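Local coordinates for MMACHC-like protein (Caenorhabditis elegans, PDB 5UJC) that binds methylcobalamin and probably catalyses the reductive removal of the upper-axial cyanide or alkyl group from cobalamins, using flavin and NADPH for cyanocobalamin or glutathione for alkylcobalamins, at residues F45-D50 / P130-Q135; I118-S123 / F186-I191. One frame throughout, in Å; residues are numbered along the deposited sequence.

Contact 1 of 2, residues F45-D50 / P130-Q135; sequences FALPYD and PKILMQ
Phe45 leaves its loop with CB directed at residues 130-135, and its chi1 of -68° sets CG anti to the carbonyl carbon, so the ring reaches across to the approach of helix 134-140. Phe45 CG meets Leu133 CD1 at 3.7 Å, and the next ring atom, Phe45 CD1, lies 3.7 Å from Leu133 CG. Further out, Phe45 CE1 presents the ring edge to Pro130 O at 3.5 Å, while CZ at the tip is 4.1 Å from Leu133 CD1. That methyl sits over the middle of the ring, 3.6 Å from the centroid and only 9° off the normal: a textbook CH-pi contact, with the two side chains crossing at about a right angle. Leu133 is the N-cap residue of helix 134-140. Together with Phe45 it lines the methylcobalamin pocket, where the neighbouring Ile132 O and Met134 N hydrogen-bond to the ligand. An alanine in place of Phe45 would remove the surface beneath the Leu133 methyls and would probably loosen this part of the pocket wall. Beside the ring edge, on its backbone side, one water ties the two backbones together, donating to Phe45 O at 2.6 Å and to Lys131 O at 2.8 Å. Leu47 extends the apolar patch, its CD1 meeting Ile132 CD1 at 3.7 Å in a roughly right-angled crossing, and Tyr35 of helix 32-39 packs against both residues.

Contact 2 of 2, residues I118-S123 / F186-I191; sequences ILHDYS and FRSVLI
Leu119 O is gripped twice from the opposing strand. Val189 N donates to it at 2.8 Å, nearly along the C=O axis and with an N-H...O angle of 165°, and Ser188 CA adds a CA-H...O contact at 3.2 Å. The reciprocal bond, Leu119 N to Val189 O at 2.9 Å, completes an antiparallel hydrogen-bonded pair. Ile118 with Leu190 and His120 with Ser188 form the flanking non-hydrogen-bonded pairs. In the first of these the side chains lie alongside one another, and Ile118 CG1 presses on Leu190 CD2 at 3.5 Å, a close, somewhat compressed carbon-carbon approach. In the second, both chi1 torsions put the outer group anti to the carbonyl carbon, and the His120 ring points its edge at the serine: ND1 and Ser188 OG are hydrogen-bonded at 2.9 Å, either being able to donate. Tyr122 folds back so that its ring lies over His120 CB and its OH stands above one face of the imidazole, toward the rim. Where the strand gives way to a type I turn, Asp121 N still reaches Arg187 O at 3.0 Å, but from 45° above the carbonyl plane. A water bridges the two side chains there, donating to Asp121 OD1 at 2.7 Å and accepting from Arg187 NH1 at 2.9 Å, while Arg187 NE bonds to Ser60. Strand 117-120 is an edge strand of a four-stranded antiparallel sheet. Strand 53-60 flanks strand 185-196 on its other side, with Arg187 and Ser188 both facing Ile58 in a classic beta bulge. Helix 93-109 packs on the face bearing Ile118, His120 and Ser188, and Met134 of helix 134-140 meets Val189 and Phe186.

The segments of the two contacts alternate along the chain: 45-50, 118-123, 130-135, 186-191. Contact 2 joins an edge strand of the four-stranded sheet to its neighbour, and contact 1, its centre 10 Å away, holds the loop after helix 32-39 against the start of helix 134-140. That helix follows strand 117-120 after a turn and loop, a connection fastened by a probable hydrogen bond from Lys131 N to Ser123 O. Met134 reaches back to Asp121. The two contacts converge on the ligand: Ile132 O from one and Asp121 O from the other hydrogen-bond to the same methylcobalamin nitrogen, so sheet edge and helix start build one pocket wall.

Contact 1 of 2, residues F45-D50 / P130-Q135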
loop_
_atom_site.group_PDB
_atom_site.type_symbol
_atom_site.label_atom_id
_atom_site.label_comp_id
_atom_site.label_asym_id
_atom_site.label_seq_id
_atom_site.Cartn_x
_atom_site.Cartn_y
_atom_site.Cartn_z
ATOM N N PHE A 45 -18.320 -4.361 2.938
ATOM C CA PHE A 45 -16.905 -4.467 3.218
ATOM C C PHE A 45 -16.603 -5.111 4.576
ATOM O O PHE A 45 -15.475 -5.416 4.868
ATOM C CB PHE A 45 -16.272 -3.069 3.145
ATOM C CG PHE A 45 -16.266 -2.504 1.764
ATOM C CD1 PHE A 45 -15.362 -2.958 0.836
ATOM C CD2 PHE A 45 -17.210 -1.556 1.378
ATOM C CE1 PHE A 45 -15.380 -2.481 -0.449
ATOM C CE2 PHE A 45 -17.215 -1.058 0.104
ATOM C CZ PHE A 45 -16.286 -1.507 -0.806
ATOM N N ALA A 46 -17.613 -5.263 5.434
ATOM C CA ALA A 46 -17.386 -5.874 6.742
ATOM C C ALA A 46 -16.741 -7.270 6.574
ATOM O O ALA A 46 -17.149 -8.037 5.730
ATOM C CB ALA A 46 -18.695 -5.981 7.504
ATOM N N LEU A 47 -15.720 -7.561 7.373
ATOM C CA LEU A 47 -14.996 -8.803 7.259
ATOM C C LEU A 47 -15.522 -9.819 8.272
ATOM O O LEU A 47 -15.858 -9.446 9.406
ATOM C CB LEU A 47 -13.512 -8.561 7.501
ATOM C CG LEU A 47 -12.851 -7.626 6.499
ATOM C CD1 LEU A 47 -11.457 -7.208 6.989
ATOM C CD2 LEU A 47 -12.760 -8.294 5.134
ATOM N N PRO A 48 -15.564 -11.112 7.879
ATOM C CA PRO A 48 -16.250 -12.136 8.675
ATOM C C PRO A 48 -15.344 -12.778 9.750
ATOM O O PRO A 48 -15.120 -13.978 9.738
ATOM C CB PRO A 48 -16.657 -13.161 7.619
ATOM C CG PRO A 48 -15.557 -13.094 6.631
ATOM C CD PRO A 48 -15.206 -11.628 6.540
ATOM N N TYR A 49 -14.849 -11.953 10.660
ATOM C CA TYR A 49 -14.024 -12.409 11.768
ATOM C C TYR A 49 -14.461 -11.716 13.025
ATOM O O TYR A 49 -14.960 -10.578 12.976
ATOM C CB TYR A 49 -12.533 -12.101 11.498
ATOM C CG TYR A 49 -12.042 -12.684 10.215
ATOM C CD1 TYR A 49 -11.639 -14.003 10.146
ATOM C CD2 TYR A 49 -12.018 -11.927 9.059
ATOM C CE1 TYR A 49 -11.247 -14.560 8.949
ATOM C CE2 TYR A 49 -11.599 -12.459 7.870
ATOM C CZ TYR A 49 -11.224 -13.785 7.815
ATOM O OH TYR A 49 -10.819 -14.328 6.638
ATOM N N ASP A 50 -14.221 -12.350 14.164
ATOM C CA ASP A 50 -14.485 -11.715 15.466
ATOM C C ASP A 50 -13.700 -10.414 15.642
ATOM O O ASP A 50 -12.589 -10.255 15.085
ATOM C CB ASP A 50 -14.153 -12.679 16.618
ATOM C CG ASP A 50 -15.080 -13.908 16.659
ATOM O OD1 ASP A 50 -16.156 -13.888 16.022
ATOM O OD2 ASP A 50 -14.708 -14.903 17.324
ATOM N N PRO A 130 -13.422 -4.343 -4.123
ATOM C CA PRO A 130 -12.204 -4.628 -3.372
ATOM C C PRO A 130 -12.498 -5.443 -2.127
ATOM O O PRO A 130 -13.460 -5.183 -1.437
ATOM C CB PRO A 130 -11.677 -3.239 -3.008
ATOM C CG PRO A 130 -12.259 -2.344 -4.035
ATOM C CD PRO A 130 -13.622 -2.902 -4.305
ATOM N N LYS A 131 -11.666 -6.445 -1.864
ATOM C CA LYS A 131 -11.861 -7.282 -0.695
ATOM C C LYS A 131 -11.556 -6.594 0.603
ATOM O O LYS A 131 -12.124 -6.971 1.639
ATOM C CB LYS A 131 -11.055 -8.567 -0.811
ATOM C CG LYS A 131 -11.478 -9.436 -1.972
ATOM C CD LYS A 131 -11.095 -10.900 -1.784
ATOM C CE LYS A 131 -12.130 -11.633 -0.947
ATOM N NZ LYS A 131 -12.196 -13.092 -1.278
ATOM N N ILE A 132 -10.629 -5.633 0.596
ATOM C CA ILE A 132 -10.320 -4.879 1.800
ATOM C C ILE A 132 -9.897 -3.474 1.434
ATOM O O ILE A 132 -9.234 -3.261 0.399
ATOM C CB ILE A 132 -9.275 -5.598 2.671
ATOM C CG1 ILE A 132 -9.268 -5.006 4.097
ATOM C CG2 ILE A 132 -7.894 -5.556 2.033
ATOM C CD1 ILE A 132 -8.551 -5.873 5.089
ATOM N N LEU A 133 -10.359 -2.497 2.221
ATOM C CA LEU A 133 -10.129 -1.086 1.914
ATOM C C LEU A 133 -8.903 -0.606 2.656
ATOM O O LEU A 133 -8.919 -0.418 3.879
ATOM C CB LEU A 133 -11.375 -0.253 2.265
ATOM C CG LEU A 133 -12.600 -0.594 1.407
ATOM C CD1 LEU A 133 -13.760 0.243 1.838
ATOM C CD2 LEU A 133 -12.311 -0.410 -0.085
ATOM N N MET A 134 -7.813 -0.475 1.922
ATOM C CA MET A 134 -6.498 -0.272 2.529
ATOM C C MET A 134 -6.317 1.051 3.244
ATOM O O MET A 134 -5.646 1.121 4.278
ATOM C CB MET A 134 -5.417 -0.409 1.462
ATOM C CG MET A 134 -5.248 -1.783 0.960
ATOM S SD MET A 134 -4.703 -2.899 2.247
ATOM C CE MET A 134 -4.412 -4.373 1.306
ATOM N N GLN A 135 -6.925 2.109 2.717
ATOM C CA GLN A 135 -6.800 3.420 3.377
ATOM C C GLN A 135 -7.512 3.425 4.716
ATOM O O GLN A 135 -7.043 4.027 5.685
ATOM C CB GLN A 135 -7.305 4.544 2.472
ATOM C CG GLN A 135 -6.490 4.646 1.190
ATOM C CD GLN A 135 -7.251 5.303 0.082
ATOM O OE1 GLN A 135 -8.359 4.877 -0.265
ATOM N NE2 GLN A 135 -6.680 6.368 -0.483
HETATM O O HOH W 1 -13.520 -5.105 3.164
#

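Contact 2 of 2, residues I118-S123 / F186-I191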
loop_
_atom_site.group_PDB
_atom_site.type_symbol
_atom_site.label_atom_id
_atom_site.label_comp_id
_atom_site.label_asym_id
_atom_site.label_seq_id
_atom_site.Cartn_x
_atom_site.Cartn_y
_atom_site.Cartn_z
ATOM N N ILE A 118 -4.420 -13.886 3.286
ATOM C CA ILE A 118 -3.725 -12.730 2.722
ATOM C C ILE A 118 -4.632 -12.044 1.714
ATOM O O ILE A 118 -5.173 -12.698 0.812
ATOM C CB ILE A 118 -2.381 -13.115 2.006
ATOM C CG1 ILE A 118 -1.485 -13.989 2.901
ATOM C CG2 ILE A 118 -1.673 -11.830 1.540
ATOM C CD1 ILE A 118 -0.108 -14.268 2.307
ATOM N N LEU A 119 -4.829 -10.733 1.900
ATOM C CA LEU A 119 -5.603 -9.904 0.964
ATOM C C LEU A 119 -4.710 -8.799 0.462
ATOM O O LEU A 119 -4.045 -8.158 1.243
ATOM C CB LEU A 119 -6.823 -9.282 1.698
ATOM C CG LEU A 119 -7.889 -10.278 2.146
ATOM C CD1 LEU A 119 -8.980 -9.550 2.926
ATOM C CD2 LEU A 119 -8.502 -11.018 0.949
ATOM N N HIS A 120 -4.712 -8.568 -0.844
ATOM C CA HIS A 120 -3.882 -7.504 -1.428
ATOM C C HIS A 120 -4.687 -6.270 -1.704
ATOM O O HIS A 120 -5.928 -6.314 -1.746
ATOM C CB HIS A 120 -3.242 -8.007 -2.713
ATOM C CG HIS A 120 -2.517 -9.285 -2.538
ATOM N ND1 HIS A 120 -1.486 -9.437 -1.629
ATOM C CD2 HIS A 120 -2.728 -10.506 -3.081
ATOM C CE1 HIS A 120 -1.086 -10.702 -1.638
ATOM N NE2 HIS A 120 -1.811 -11.364 -2.526
ATOM N N ASP A 121 -4.009 -5.155 -1.929
ATOM C CA ASP A 121 -4.715 -3.925 -2.336
ATOM C C ASP A 121 -5.566 -4.128 -3.610
ATOM O O ASP A 121 -6.627 -3.537 -3.749
ATOM C CB ASP A 121 -3.719 -2.756 -2.516
ATOM C CG ASP A 121 -2.771 -2.960 -3.650
ATOM O OD1 ASP A 121 -2.062 -3.979 -3.652
ATOM O OD2 ASP A 121 -2.728 -2.090 -4.538
ATOM N N TYR A 122 -5.096 -4.983 -4.498
ATOM C CA TYR A 122 -5.769 -5.259 -5.756
ATOM C C TYR A 122 -6.725 -6.443 -5.707
ATOM O O TYR A 122 -7.349 -6.760 -6.726
ATOM C CB TYR A 122 -4.745 -5.460 -6.862
ATOM C CG TYR A 122 -3.708 -6.519 -6.601
ATOM C CD1 TYR A 122 -3.987 -7.847 -6.755
ATOM C CD2 TYR A 122 -2.465 -6.177 -6.130
ATOM C CE1 TYR A 122 -3.034 -8.811 -6.489
ATOM C CE2 TYR A 122 -1.505 -7.135 -5.860
ATOM C CZ TYR A 122 -1.765 -8.442 -6.108
ATOM O OH TYR A 122 -0.778 -9.408 -5.879
ATOM N N SER A 123 -6.875 -7.082 -4.537
ATOM C CA SER A 123 -7.777 -8.247 -4.447
ATOM C C SER A 123 -9.226 -7.796 -4.617
ATOM O O SER A 123 -9.655 -6.830 -3.987
ATOM C CB SER A 123 -7.621 -8.965 -3.110
ATOM O OG SER A 123 -6.342 -9.545 -2.982
ATOM N N PHE A 186 -0.041 0.976 0.095
ATOM C CA PHE A 186 -0.527 -0.180 0.840
ATOM C C PHE A 186 -0.370 -1.424 -0.037
ATOM O O PHE A 186 -0.522 -1.349 -1.234
ATOM C CB PHE A 186 -1.974 0.019 1.237
ATOM C CG PHE A 186 -2.190 1.216 2.108
ATOM C CD1 PHE A 186 -1.760 1.203 3.437
ATOM C CD2 PHE A 186 -2.763 2.382 1.604
ATOM C CE1 PHE A 186 -1.976 2.314 4.251
ATOM C CE2 PHE A 186 -2.995 3.476 2.432
ATOM C CZ PHE A 186 -2.599 3.448 3.725
ATOM N N ARG A 187 -0.012 -2.546 0.559
ATOM C CA ARG A 187 0.233 -3.760 -0.234
ATOM C C ARG A 187 -0.666 -4.925 0.159
ATOM O O ARG A 187 -1.323 -5.513 -0.709
ATOM C CB ARG A 187 1.726 -4.170 -0.192
ATOM C CG ARG A 187 2.637 -3.132 -0.851
ATOM C CD ARG A 187 2.350 -2.980 -2.336
ATOM N NE ARG A 187 3.192 -1.976 -2.978
ATOM C CZ ARG A 187 2.985 -1.526 -4.202
ATOM N NH1 ARG A 187 2.068 -2.107 -4.988
ATOM N NH2 ARG A 187 3.707 -0.511 -4.668
ATOM N N SER A 188 -0.639 -5.330 1.420
ATOM C CA SER A 188 -1.350 -6.541 1.821
ATOM C C SER A 188 -1.821 -6.444 3.255
ATOM O O SER A 188 -1.258 -5.709 4.064
ATOM C CB SER A 188 -0.461 -7.812 1.671
ATOM O OG SER A 188 0.027 -7.968 0.355
ATOM N N VAL A 189 -2.862 -7.201 3.567
ATOM C CA VAL A 189 -3.262 -7.427 4.927
ATOM C C VAL A 189 -3.263 -8.923 5.196
ATOM O O VAL A 189 -3.787 -9.707 4.403
ATOM C CB VAL A 189 -4.664 -6.846 5.215
ATOM C CG1 VAL A 189 -5.204 -7.368 6.538
ATOM C CG2 VAL A 189 -4.635 -5.312 5.214
ATOM N N LEU A 190 -2.624 -9.299 6.290
ATOM C CA LEU A 190 -2.631 -10.665 6.806
ATOM C C LEU A 190 -3.616 -10.751 7.949
ATOM O O LEU A 190 -3.598 -9.905 8.844
ATOM C CB LEU A 190 -1.250 -11.045 7.312
ATOM C CG LEU A 190 -0.073 -10.846 6.378
ATOM C CD1 LEU A 190 1.217 -11.206 7.082
ATOM C CD2 LEU A 190 -0.204 -11.618 5.112
ATOM N N ILE A 191 -4.509 -11.725 7.890
ATOM C CA ILE A 191 -5.499 -11.915 8.947
ATOM C C ILE A 191 -5.240 -13.276 9.587
ATOM O O ILE A 191 -5.066 -14.255 8.892
ATOM C CB ILE A 191 -6.929 -11.858 8.381
ATOM C CG1 ILE A 191 -7.146 -10.527 7.630
ATOM C CG2 ILE A 191 -7.968 -12.022 9.510
ATOM C CD1 ILE A 191 -8.501 -10.397 6.940
HETATM O O HOH W 2 0.365 -4.401 -4.654
#